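Local coordinates for protein ricin B-related lectin (Polyporus squamosus, PDB 5MUA) that binds beta-D-galactose through a ricin-B-type lectin part and carries a papain-like cysteine protease part that binds calcium and is blocked by the inhibitor E-64, at residues E204-C208 and D209-T213; A220-N224 and E225-A229; S273-A276 and W277-K280. All blocks are in the same frame, centred on the assembly; numbering follows the deposited sequence.

Contact 1 (E204-C208 and D209-T213). With CA (calcium ion), chain H; CA (calcium ion), chain I; E64 (N-[N-[1-hydroxycarboxyethyl-carbonyl]leucylamino-butyl]-guanidine), chain K.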
# COMPACT_ATOMS: atom_id res chain seq x y z
N GLU B 204 -9.81 13.43 0.78
CA GLU B 204 -10.05 12.23 1.69
C GLU B 204 -10.11 10.89 1.02
O GLU B 204 -9.39 9.94 1.42
CB GLU B 204 -11.25 12.45 2.60
CG GLU B 204 -11.04 13.50 3.72
CD GLU B 204 -11.07 14.94 3.24
OE1 GLU B 204 -11.88 15.26 2.33
OE2 GLU B 204 -10.29 15.74 3.81
N ILE B 205 -10.93 10.74 -0.01
CA ILE B 205 -11.24 9.47 -0.59
C ILE B 205 -10.08 8.94 -1.49
O ILE B 205 -9.87 7.76 -1.58
CB ILE B 205 -12.58 9.58 -1.33
CG1 ILE B 205 -13.16 8.22 -1.67
CG2 ILE B 205 -12.50 10.48 -2.59
CD1 ILE B 205 -13.39 7.25 -0.50
N PHE B 206 -9.37 9.86 -2.11
CA PHE B 206 -8.14 9.53 -2.80
C PHE B 206 -7.23 10.74 -2.91
O PHE B 206 -7.07 11.36 -3.94
CB PHE B 206 -8.39 8.87 -4.15
CG PHE B 206 -7.29 7.93 -4.50
CD1 PHE B 206 -7.30 6.62 -4.00
CD2 PHE B 206 -6.26 8.34 -5.28
CE1 PHE B 206 -6.30 5.70 -4.28
CE2 PHE B 206 -5.21 7.44 -5.54
CZ PHE B 206 -5.23 6.14 -5.06
N ASP B 207 -6.59 11.03 -1.79
CA ASP B 207 -5.76 12.18 -1.55
C ASP B 207 -4.29 11.75 -1.22
O ASP B 207 -3.92 10.60 -1.50
CB ASP B 207 -6.41 13.22 -0.68
CG ASP B 207 -6.75 12.72 0.72
OD1 ASP B 207 -6.59 11.47 0.96
OD2 ASP B 207 -7.02 13.59 1.59
N CYS B 208 -3.45 12.67 -0.73
CA CYS B 208 -2.01 12.39 -0.74
C CYS B 208 -1.72 11.10 0.03
O CYS B 208 -0.88 10.30 -0.42
CB CYS B 208 -1.22 13.49 -0.12
SG CYS B 208 -1.61 14.01 1.57
N ASP B 209 -2.40 10.86 1.14
CA ASP B 209 -2.16 9.65 1.85
C ASP B 209 -2.38 8.42 0.98
O ASP B 209 -1.64 7.43 1.11
CB ASP B 209 -2.90 9.57 3.18
CG ASP B 209 -4.44 9.62 3.05
OD1 ASP B 209 -5.06 8.55 2.84
OD2 ASP B 209 -4.97 10.76 3.10
N ASP B 210 -3.37 8.45 0.13
CA ASP B 210 -3.72 7.29 -0.69
C ASP B 210 -2.68 7.10 -1.81
O ASP B 210 -2.24 6.01 -2.06
CB ASP B 210 -5.13 7.43 -1.23
CG ASP B 210 -6.12 7.52 -0.11
OD1 ASP B 210 -6.29 6.49 0.58
OD2 ASP B 210 -6.60 8.65 0.14
N PHE B 211 -2.31 8.20 -2.47
CA PHE B 211 -1.27 8.13 -3.48
C PHE B 211 -0.01 7.54 -2.90
O PHE B 211 0.56 6.64 -3.55
CB PHE B 211 -0.96 9.50 -4.07
CG PHE B 211 -1.99 9.99 -5.06
CD1 PHE B 211 -1.91 9.65 -6.40
CD2 PHE B 211 -3.09 10.73 -4.62
CE1 PHE B 211 -2.87 10.04 -7.30
CE2 PHE B 211 -4.06 11.16 -5.52
CZ PHE B 211 -3.96 10.78 -6.87
N ALA B 212 0.43 8.00 -1.72
CA ALA B 212 1.68 7.55 -1.16
C ALA B 212 1.63 6.07 -0.68
O ALA B 212 2.55 5.27 -0.86
CB ALA B 212 2.17 8.50 -0.08
N THR B 213 0.50 5.73 -0.09
CA THR B 213 0.33 4.35 0.41
C THR B 213 0.17 3.39 -0.74
O THR B 213 0.74 2.30 -0.70
CB THR B 213 -0.88 4.27 1.36
OG1 THR B 213 -0.58 5.04 2.49
CG2 THR B 213 -1.13 2.81 1.85
CA CA H . -7.17 9.62 2.29
CA CA I . -6.20 12.63 3.73
C1 E64 K . -2.72 16.09 0.10
O1 E64 K . -3.59 15.59 -0.61
O2 E64 K . -1.88 16.95 -0.31
C2 E64 K . -2.57 15.59 1.48
C3 E64 K . -3.94 15.47 2.14
O3 E64 K . -4.22 16.85 2.28
C4 E64 K . -3.89 14.82 3.47
O4 E64 K . -4.18 13.67 3.61
N1 E64 K . -3.42 15.51 4.46
C6 E64 K . -3.29 15.03 5.83
C7 E64 K . -1.92 14.67 6.38
C8 E64 K . -1.11 13.73 5.49
C9 E64 K . -1.68 12.31 5.58
C10 E64 K . 0.27 13.77 5.97
C11 E64 K . -4.20 15.69 6.85
O5 E64 K . -3.79 16.73 7.33
N2 E64 K . -5.35 15.17 7.19
C12 E64 K . -6.18 15.65 8.32
C13 E64 K . -6.33 14.54 9.35
C14 E64 K . -7.30 14.85 10.52
C15 E64 K . -6.58 14.74 11.86
N3 E64 K . -7.58 14.62 12.92
C16 E64 K . -7.34 14.36 14.20
N4 E64 K . -6.08 14.34 14.67
N5 E64 K . -8.40 14.07 15.02
O HOH W 1 -7.11 14.85 4.55
O HOH W 2 -7.89 7.24 2.51
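D210 reaches back from the first turn of helix 208-226 into the loop before it, and its two halves do different jobs. Its CB rests over one face of the F206 ring, 3.8 Å from the ring centroid, a CH-pi contact. Because CG stands beside the backbone N (chi1 -60°), the carboxylate continues past the ring towards the loop. There OD2 accepts the N-H of D207 at 3.1 Å on its anti lone pair, and it also binds the first calcium ion, so that two partners fix this oxygen. F206 is gripped from a second direction: its edge meets the face of F211 with CE2 of F206 over the ring centre, an edge-to-face pair with planes at 69°.

That first calcium gathers E204 O, D207 OD1, both oxygens of D209, D210 OD2 and a water. D207 OD1 and D210 OD2 lie just 2.9 Å apart, an approach of acidic oxygens that the shared metal presumably makes tolerable. D207 and D209 also supply OD2 atoms to the second calcium, where O4 of the bound E64 is a further ligand. D176 of the second subunit adds ligands to the first ion and S175 O of that subunit to the second, so each site straddles the dimer interface.

C208 sits where the helix starts. Its carbonyl oxygen takes the amide of A212 (N to O 2.9 Å), while D207 O takes that of F211 (N to O 3.0 Å). SG of C208 is covalently joined to C2 of E64 at 1.9 Å, and C208 N donates to E64 O1 at 2.9 Å. H248 ND1 is also hydrogen-bonded to the inhibitor: a nucleophilic cysteine at the N-terminal end of a helix with a histidine close by is the hallmark of a papain-like active site.

Contact 2 (A220-N224 and E225-A229)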
# COMPACT_ATOMS: atom_id res chain seq x y z
N ALA B 220 5.94 -2.78 -3.71
CA ALA B 220 6.03 -4.11 -3.06
C ALA B 220 5.54 -5.23 -4.04
O ALA B 220 6.13 -6.29 -4.13
CB ALA B 220 5.23 -4.13 -1.77
N LYS B 221 4.42 -5.01 -4.73
CA LYS B 221 3.91 -6.01 -5.67
C LYS B 221 4.86 -6.18 -6.83
O LYS B 221 5.07 -7.30 -7.27
CB LYS B 221 2.48 -5.69 -6.18
CG LYS B 221 1.42 -5.63 -5.06
CD LYS B 221 0.02 -5.32 -5.61
CE LYS B 221 -0.50 -6.53 -6.39
NZ LYS B 221 -1.96 -6.56 -6.71
N TRP B 222 5.43 -5.10 -7.32
CA TRP B 222 6.45 -5.22 -8.39
C TRP B 222 7.63 -6.12 -7.98
O TRP B 222 8.09 -6.96 -8.77
CB TRP B 222 6.89 -3.84 -8.86
CG TRP B 222 7.80 -3.83 -10.07
CD1 TRP B 222 7.43 -3.80 -11.42
CD2 TRP B 222 9.21 -3.76 -10.03
NE1 TRP B 222 8.59 -3.73 -12.20
CE2 TRP B 222 9.68 -3.72 -11.38
CE3 TRP B 222 10.13 -3.73 -9.00
CZ2 TRP B 222 11.07 -3.60 -11.68
CZ3 TRP B 222 11.49 -3.62 -9.29
CH2 TRP B 222 11.93 -3.57 -10.62
N GLY B 223 8.06 -5.92 -6.74
CA GLY B 223 9.12 -6.77 -6.17
C GLY B 223 8.75 -8.20 -6.12
O GLY B 223 9.50 -9.11 -6.58
N ASN B 224 7.55 -8.46 -5.60
CA ASN B 224 7.08 -9.84 -5.57
C ASN B 224 6.95 -10.48 -6.93
O ASN B 224 7.28 -11.66 -7.16
CB ASN B 224 5.72 -9.87 -4.88
CG ASN B 224 5.17 -11.27 -4.78
OD1 ASN B 224 5.83 -12.21 -4.25
ND2 ASN B 224 3.91 -11.46 -5.31
N GLU B 225 6.55 -9.69 -7.88
CA GLU B 225 6.23 -10.21 -9.21
C GLU B 225 7.48 -10.32 -10.10
O GLU B 225 7.47 -11.07 -11.06
CB GLU B 225 5.15 -9.37 -9.84
CG GLU B 225 3.82 -9.61 -9.11
CD GLU B 225 2.67 -8.70 -9.54
OE1 GLU B 225 2.84 -7.96 -10.55
OE2 GLU B 225 1.61 -8.69 -8.80
N ASN B 226 8.55 -9.62 -9.77
CA ASN B 226 9.73 -9.70 -10.63
C ASN B 226 10.94 -10.37 -10.03
O ASN B 226 11.90 -10.59 -10.77
CB ASN B 226 10.13 -8.31 -10.99
CG ASN B 226 9.27 -7.73 -12.07
OD1 ASN B 226 9.54 -8.00 -13.23
ND2 ASN B 226 8.30 -6.88 -11.71
N PHE B 227 10.94 -10.68 -8.74
CA PHE B 227 12.11 -11.34 -8.14
C PHE B 227 11.74 -12.68 -7.55
O PHE B 227 10.89 -12.75 -6.66
CB PHE B 227 12.78 -10.47 -7.12
CG PHE B 227 13.30 -9.18 -7.69
CD1 PHE B 227 14.46 -9.15 -8.41
CD2 PHE B 227 12.64 -8.00 -7.53
CE1 PHE B 227 14.95 -7.96 -8.92
CE2 PHE B 227 13.10 -6.80 -8.07
CZ PHE B 227 14.25 -6.80 -8.77
N LYS B 228 12.32 -13.73 -8.08
CA LYS B 228 12.05 -15.10 -7.58
C LYS B 228 12.88 -15.47 -6.37
O LYS B 228 12.56 -16.39 -5.60
CB LYS B 228 12.14 -16.13 -8.70
CG LYS B 228 11.08 -15.92 -9.79
CD LYS B 228 11.40 -16.59 -11.13
CE LYS B 228 11.66 -18.11 -11.03
NZ LYS B 228 10.44 -18.98 -10.94
N ALA B 229 13.96 -14.74 -6.15
CA ALA B 229 14.74 -14.91 -4.88
C ALA B 229 13.94 -14.31 -3.74
O ALA B 229 13.10 -13.44 -3.96
CB ALA B 229 16.10 -14.20 -5.02
O HOH W 3 2.13 -9.19 -5.96
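The side-chain amide of N226 folds back along helix 208-226 and gives ND2 to W222 O at 2.9 Å, the carbonyl lying almost in the amide plane. The same oxygen also takes weak bonds from the backbone amides of N226 and E225. With W222 CG anti to its backbone N (chi1 -172°), the indole stands beneath this amide, and ND2 of N226 lies over its face, nearer the rim. W222 NE1 and N226 ND2 are only 3.2 Å apart, yet both are donors and do not bond. These residues form the C-terminal end of the helix, where F227 is the first to leave helical geometry. K221 O still receives E225 N at 2.9 Å, and G223 O receives F227 N at 3.0 Å. Beyond that carbonyl the F227 ring turns its edge towards the W222 face, an offset edge-to-face pair with centroids 5.8 Å apart and planes at 81°. On the dimer side N224 divides its amide: OD1 accepts from R202 of the second subunit, while ND2 donates at 3.0 Å to a water that in turn donates a hydrogen bond to E225 OE2. F227 O is taken by that same arginine of the second subunit.

Contact 3 (S273-A276 and W277-K280)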
# COMPACT_ATOMS: atom_id res chain seq x y z
N SER B 273 12.16 15.31 -5.82
CA SER B 273 12.56 16.54 -5.18
C SER B 273 13.73 16.20 -4.23
O SER B 273 13.74 15.15 -3.58
CB SER B 273 11.38 17.06 -4.39
OG SER B 273 11.80 18.01 -3.42
N ALA B 274 14.72 17.08 -4.19
CA ALA B 274 15.81 16.98 -3.24
C ALA B 274 15.43 17.57 -1.89
O ALA B 274 15.98 17.15 -0.89
CB ALA B 274 17.07 17.66 -3.81
N ASN B 275 14.46 18.51 -1.82
CA ASN B 275 14.11 19.20 -0.54
C ASN B 275 12.73 18.83 0.09
O ASN B 275 12.27 19.49 1.04
CB ASN B 275 14.09 20.72 -0.78
CG ASN B 275 12.95 21.16 -1.73
OD1 ASN B 275 12.49 20.40 -2.59
ND2 ASN B 275 12.47 22.39 -1.54
N ALA B 276 12.07 17.83 -0.49
CA ALA B 276 10.73 17.34 0.03
C ALA B 276 9.68 18.51 -0.03
O ALA B 276 8.75 18.58 0.77
CB ALA B 276 10.89 16.78 1.47
N TRP B 277 9.86 19.42 -1.00
CA TRP B 277 8.94 20.58 -1.18
C TRP B 277 8.78 21.36 0.14
O TRP B 277 7.72 21.89 0.47
CB TRP B 277 7.57 20.12 -1.71
CG TRP B 277 7.72 19.25 -2.88
CD1 TRP B 277 7.89 19.64 -4.16
CD2 TRP B 277 7.81 17.82 -2.86
NE1 TRP B 277 8.06 18.52 -4.98
CE2 TRP B 277 8.04 17.40 -4.18
CE3 TRP B 277 7.71 16.85 -1.84
CZ2 TRP B 277 8.15 16.04 -4.54
CZ3 TRP B 277 7.85 15.52 -2.19
CH2 TRP B 277 8.06 15.13 -3.52
N ASP B 278 9.85 21.39 0.93
CA ASP B 278 9.85 22.02 2.22
C ASP B 278 9.05 21.37 3.32
O ASP B 278 9.04 21.90 4.43
CB ASP B 278 9.58 23.51 2.15
CG ASP B 278 10.58 24.23 1.29
OD1 ASP B 278 11.69 23.73 1.07
OD2 ASP B 278 10.24 25.31 0.85
N TYR B 279 8.52 20.16 3.09
CA TYR B 279 7.89 19.44 4.22
C TYR B 279 8.91 18.88 5.11
O TYR B 279 9.99 18.43 4.66
CB TYR B 279 6.93 18.34 3.74
CG TYR B 279 5.75 18.90 2.96
CD1 TYR B 279 4.70 19.55 3.61
CD2 TYR B 279 5.67 18.76 1.59
CE1 TYR B 279 3.65 20.07 2.89
CE2 TYR B 279 4.59 19.26 0.88
CZ TYR B 279 3.62 19.94 1.53
OH TYR B 279 2.55 20.43 0.84
N LYS B 280 8.55 18.82 6.39
CA LYS B 280 9.40 18.20 7.37
C LYS B 280 8.63 17.06 7.97
O LYS B 280 7.47 17.24 8.42
CB LYS B 280 9.92 19.19 8.42
CG LYS B 280 10.74 20.35 7.86
CD LYS B 280 12.13 19.87 7.37
CE LYS B 280 12.84 20.87 6.47
NZ LYS B 280 13.06 22.16 7.18
O HOH W 4 12.34 19.39 3.77
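S273 slides its CB over the indole of W277, 3.7 Å from the centroid of the six-membered ring, while its hydroxyl faces the backbone amides of the loop. OG collects three weak bonds there, from N275 N at 3.1 Å, A276 N and W277 N; the first of these makes an ST turn. No single bond of the three is strong, but together they fix the rotation of the serine.

N275 holds its CG between backbone N and carbonyl carbon (chi1 66°), which brings the amide back over the loop. OD1 then reaches the amide of W277 at 3.2 Å, a weak Asx turn, while ND2 reaches D278 OD1 at 3.0 Å, again weakly. The amide and carboxylate planes stand almost perpendicular, 83° apart.

W277 keeps CG beside its own backbone N, which lays the indole back against A276: CE3 lies 3.1 Å from A276 C. On the Y279 ring, CD2 rests 3.2 Å from A276 O. That ring goes on to meet H248 and K243, the lysine by a cation-pi contact, and the Y279 side chain lies about 6 Å from the bound E64.

A276, W277 and D278 all have phi near +60°. These residues are the corners of two overlapping beta turns, closed by D278 N on N275 O and Y279 N on A276 O (2.8 Å). A water bridges N275 O and Y279 O. Such successive turns with positive phi, the first close to type III' and the second nearer type I', braced by weak bonds to the serine and asparagine side chains, make up the tight connection from strand 271-273 to strand 280-285 beside the protease site.

Overall arrangement
Contacts 1 and 2 sit towards the two ends of helix 208-226, contact 1 at its start and contact 2 at its finish, with centres 24 Å apart; contact 3 follows later, between strands 271-273 and 280-285. None touches another: contact 3 comes within about 8 Å of contact 1 (nearest atoms) but only about 18 Å of contact 2. Contacts 1 and 2 both meet the second subunit, where F206 and D210 pack on N224 and A220 of the partner chain, so the two helix ends pair across the dimer. Contact 3 has no such partner. H248, beside both C208 and Y279, links contacts 1 and 3 around the inhibitor site.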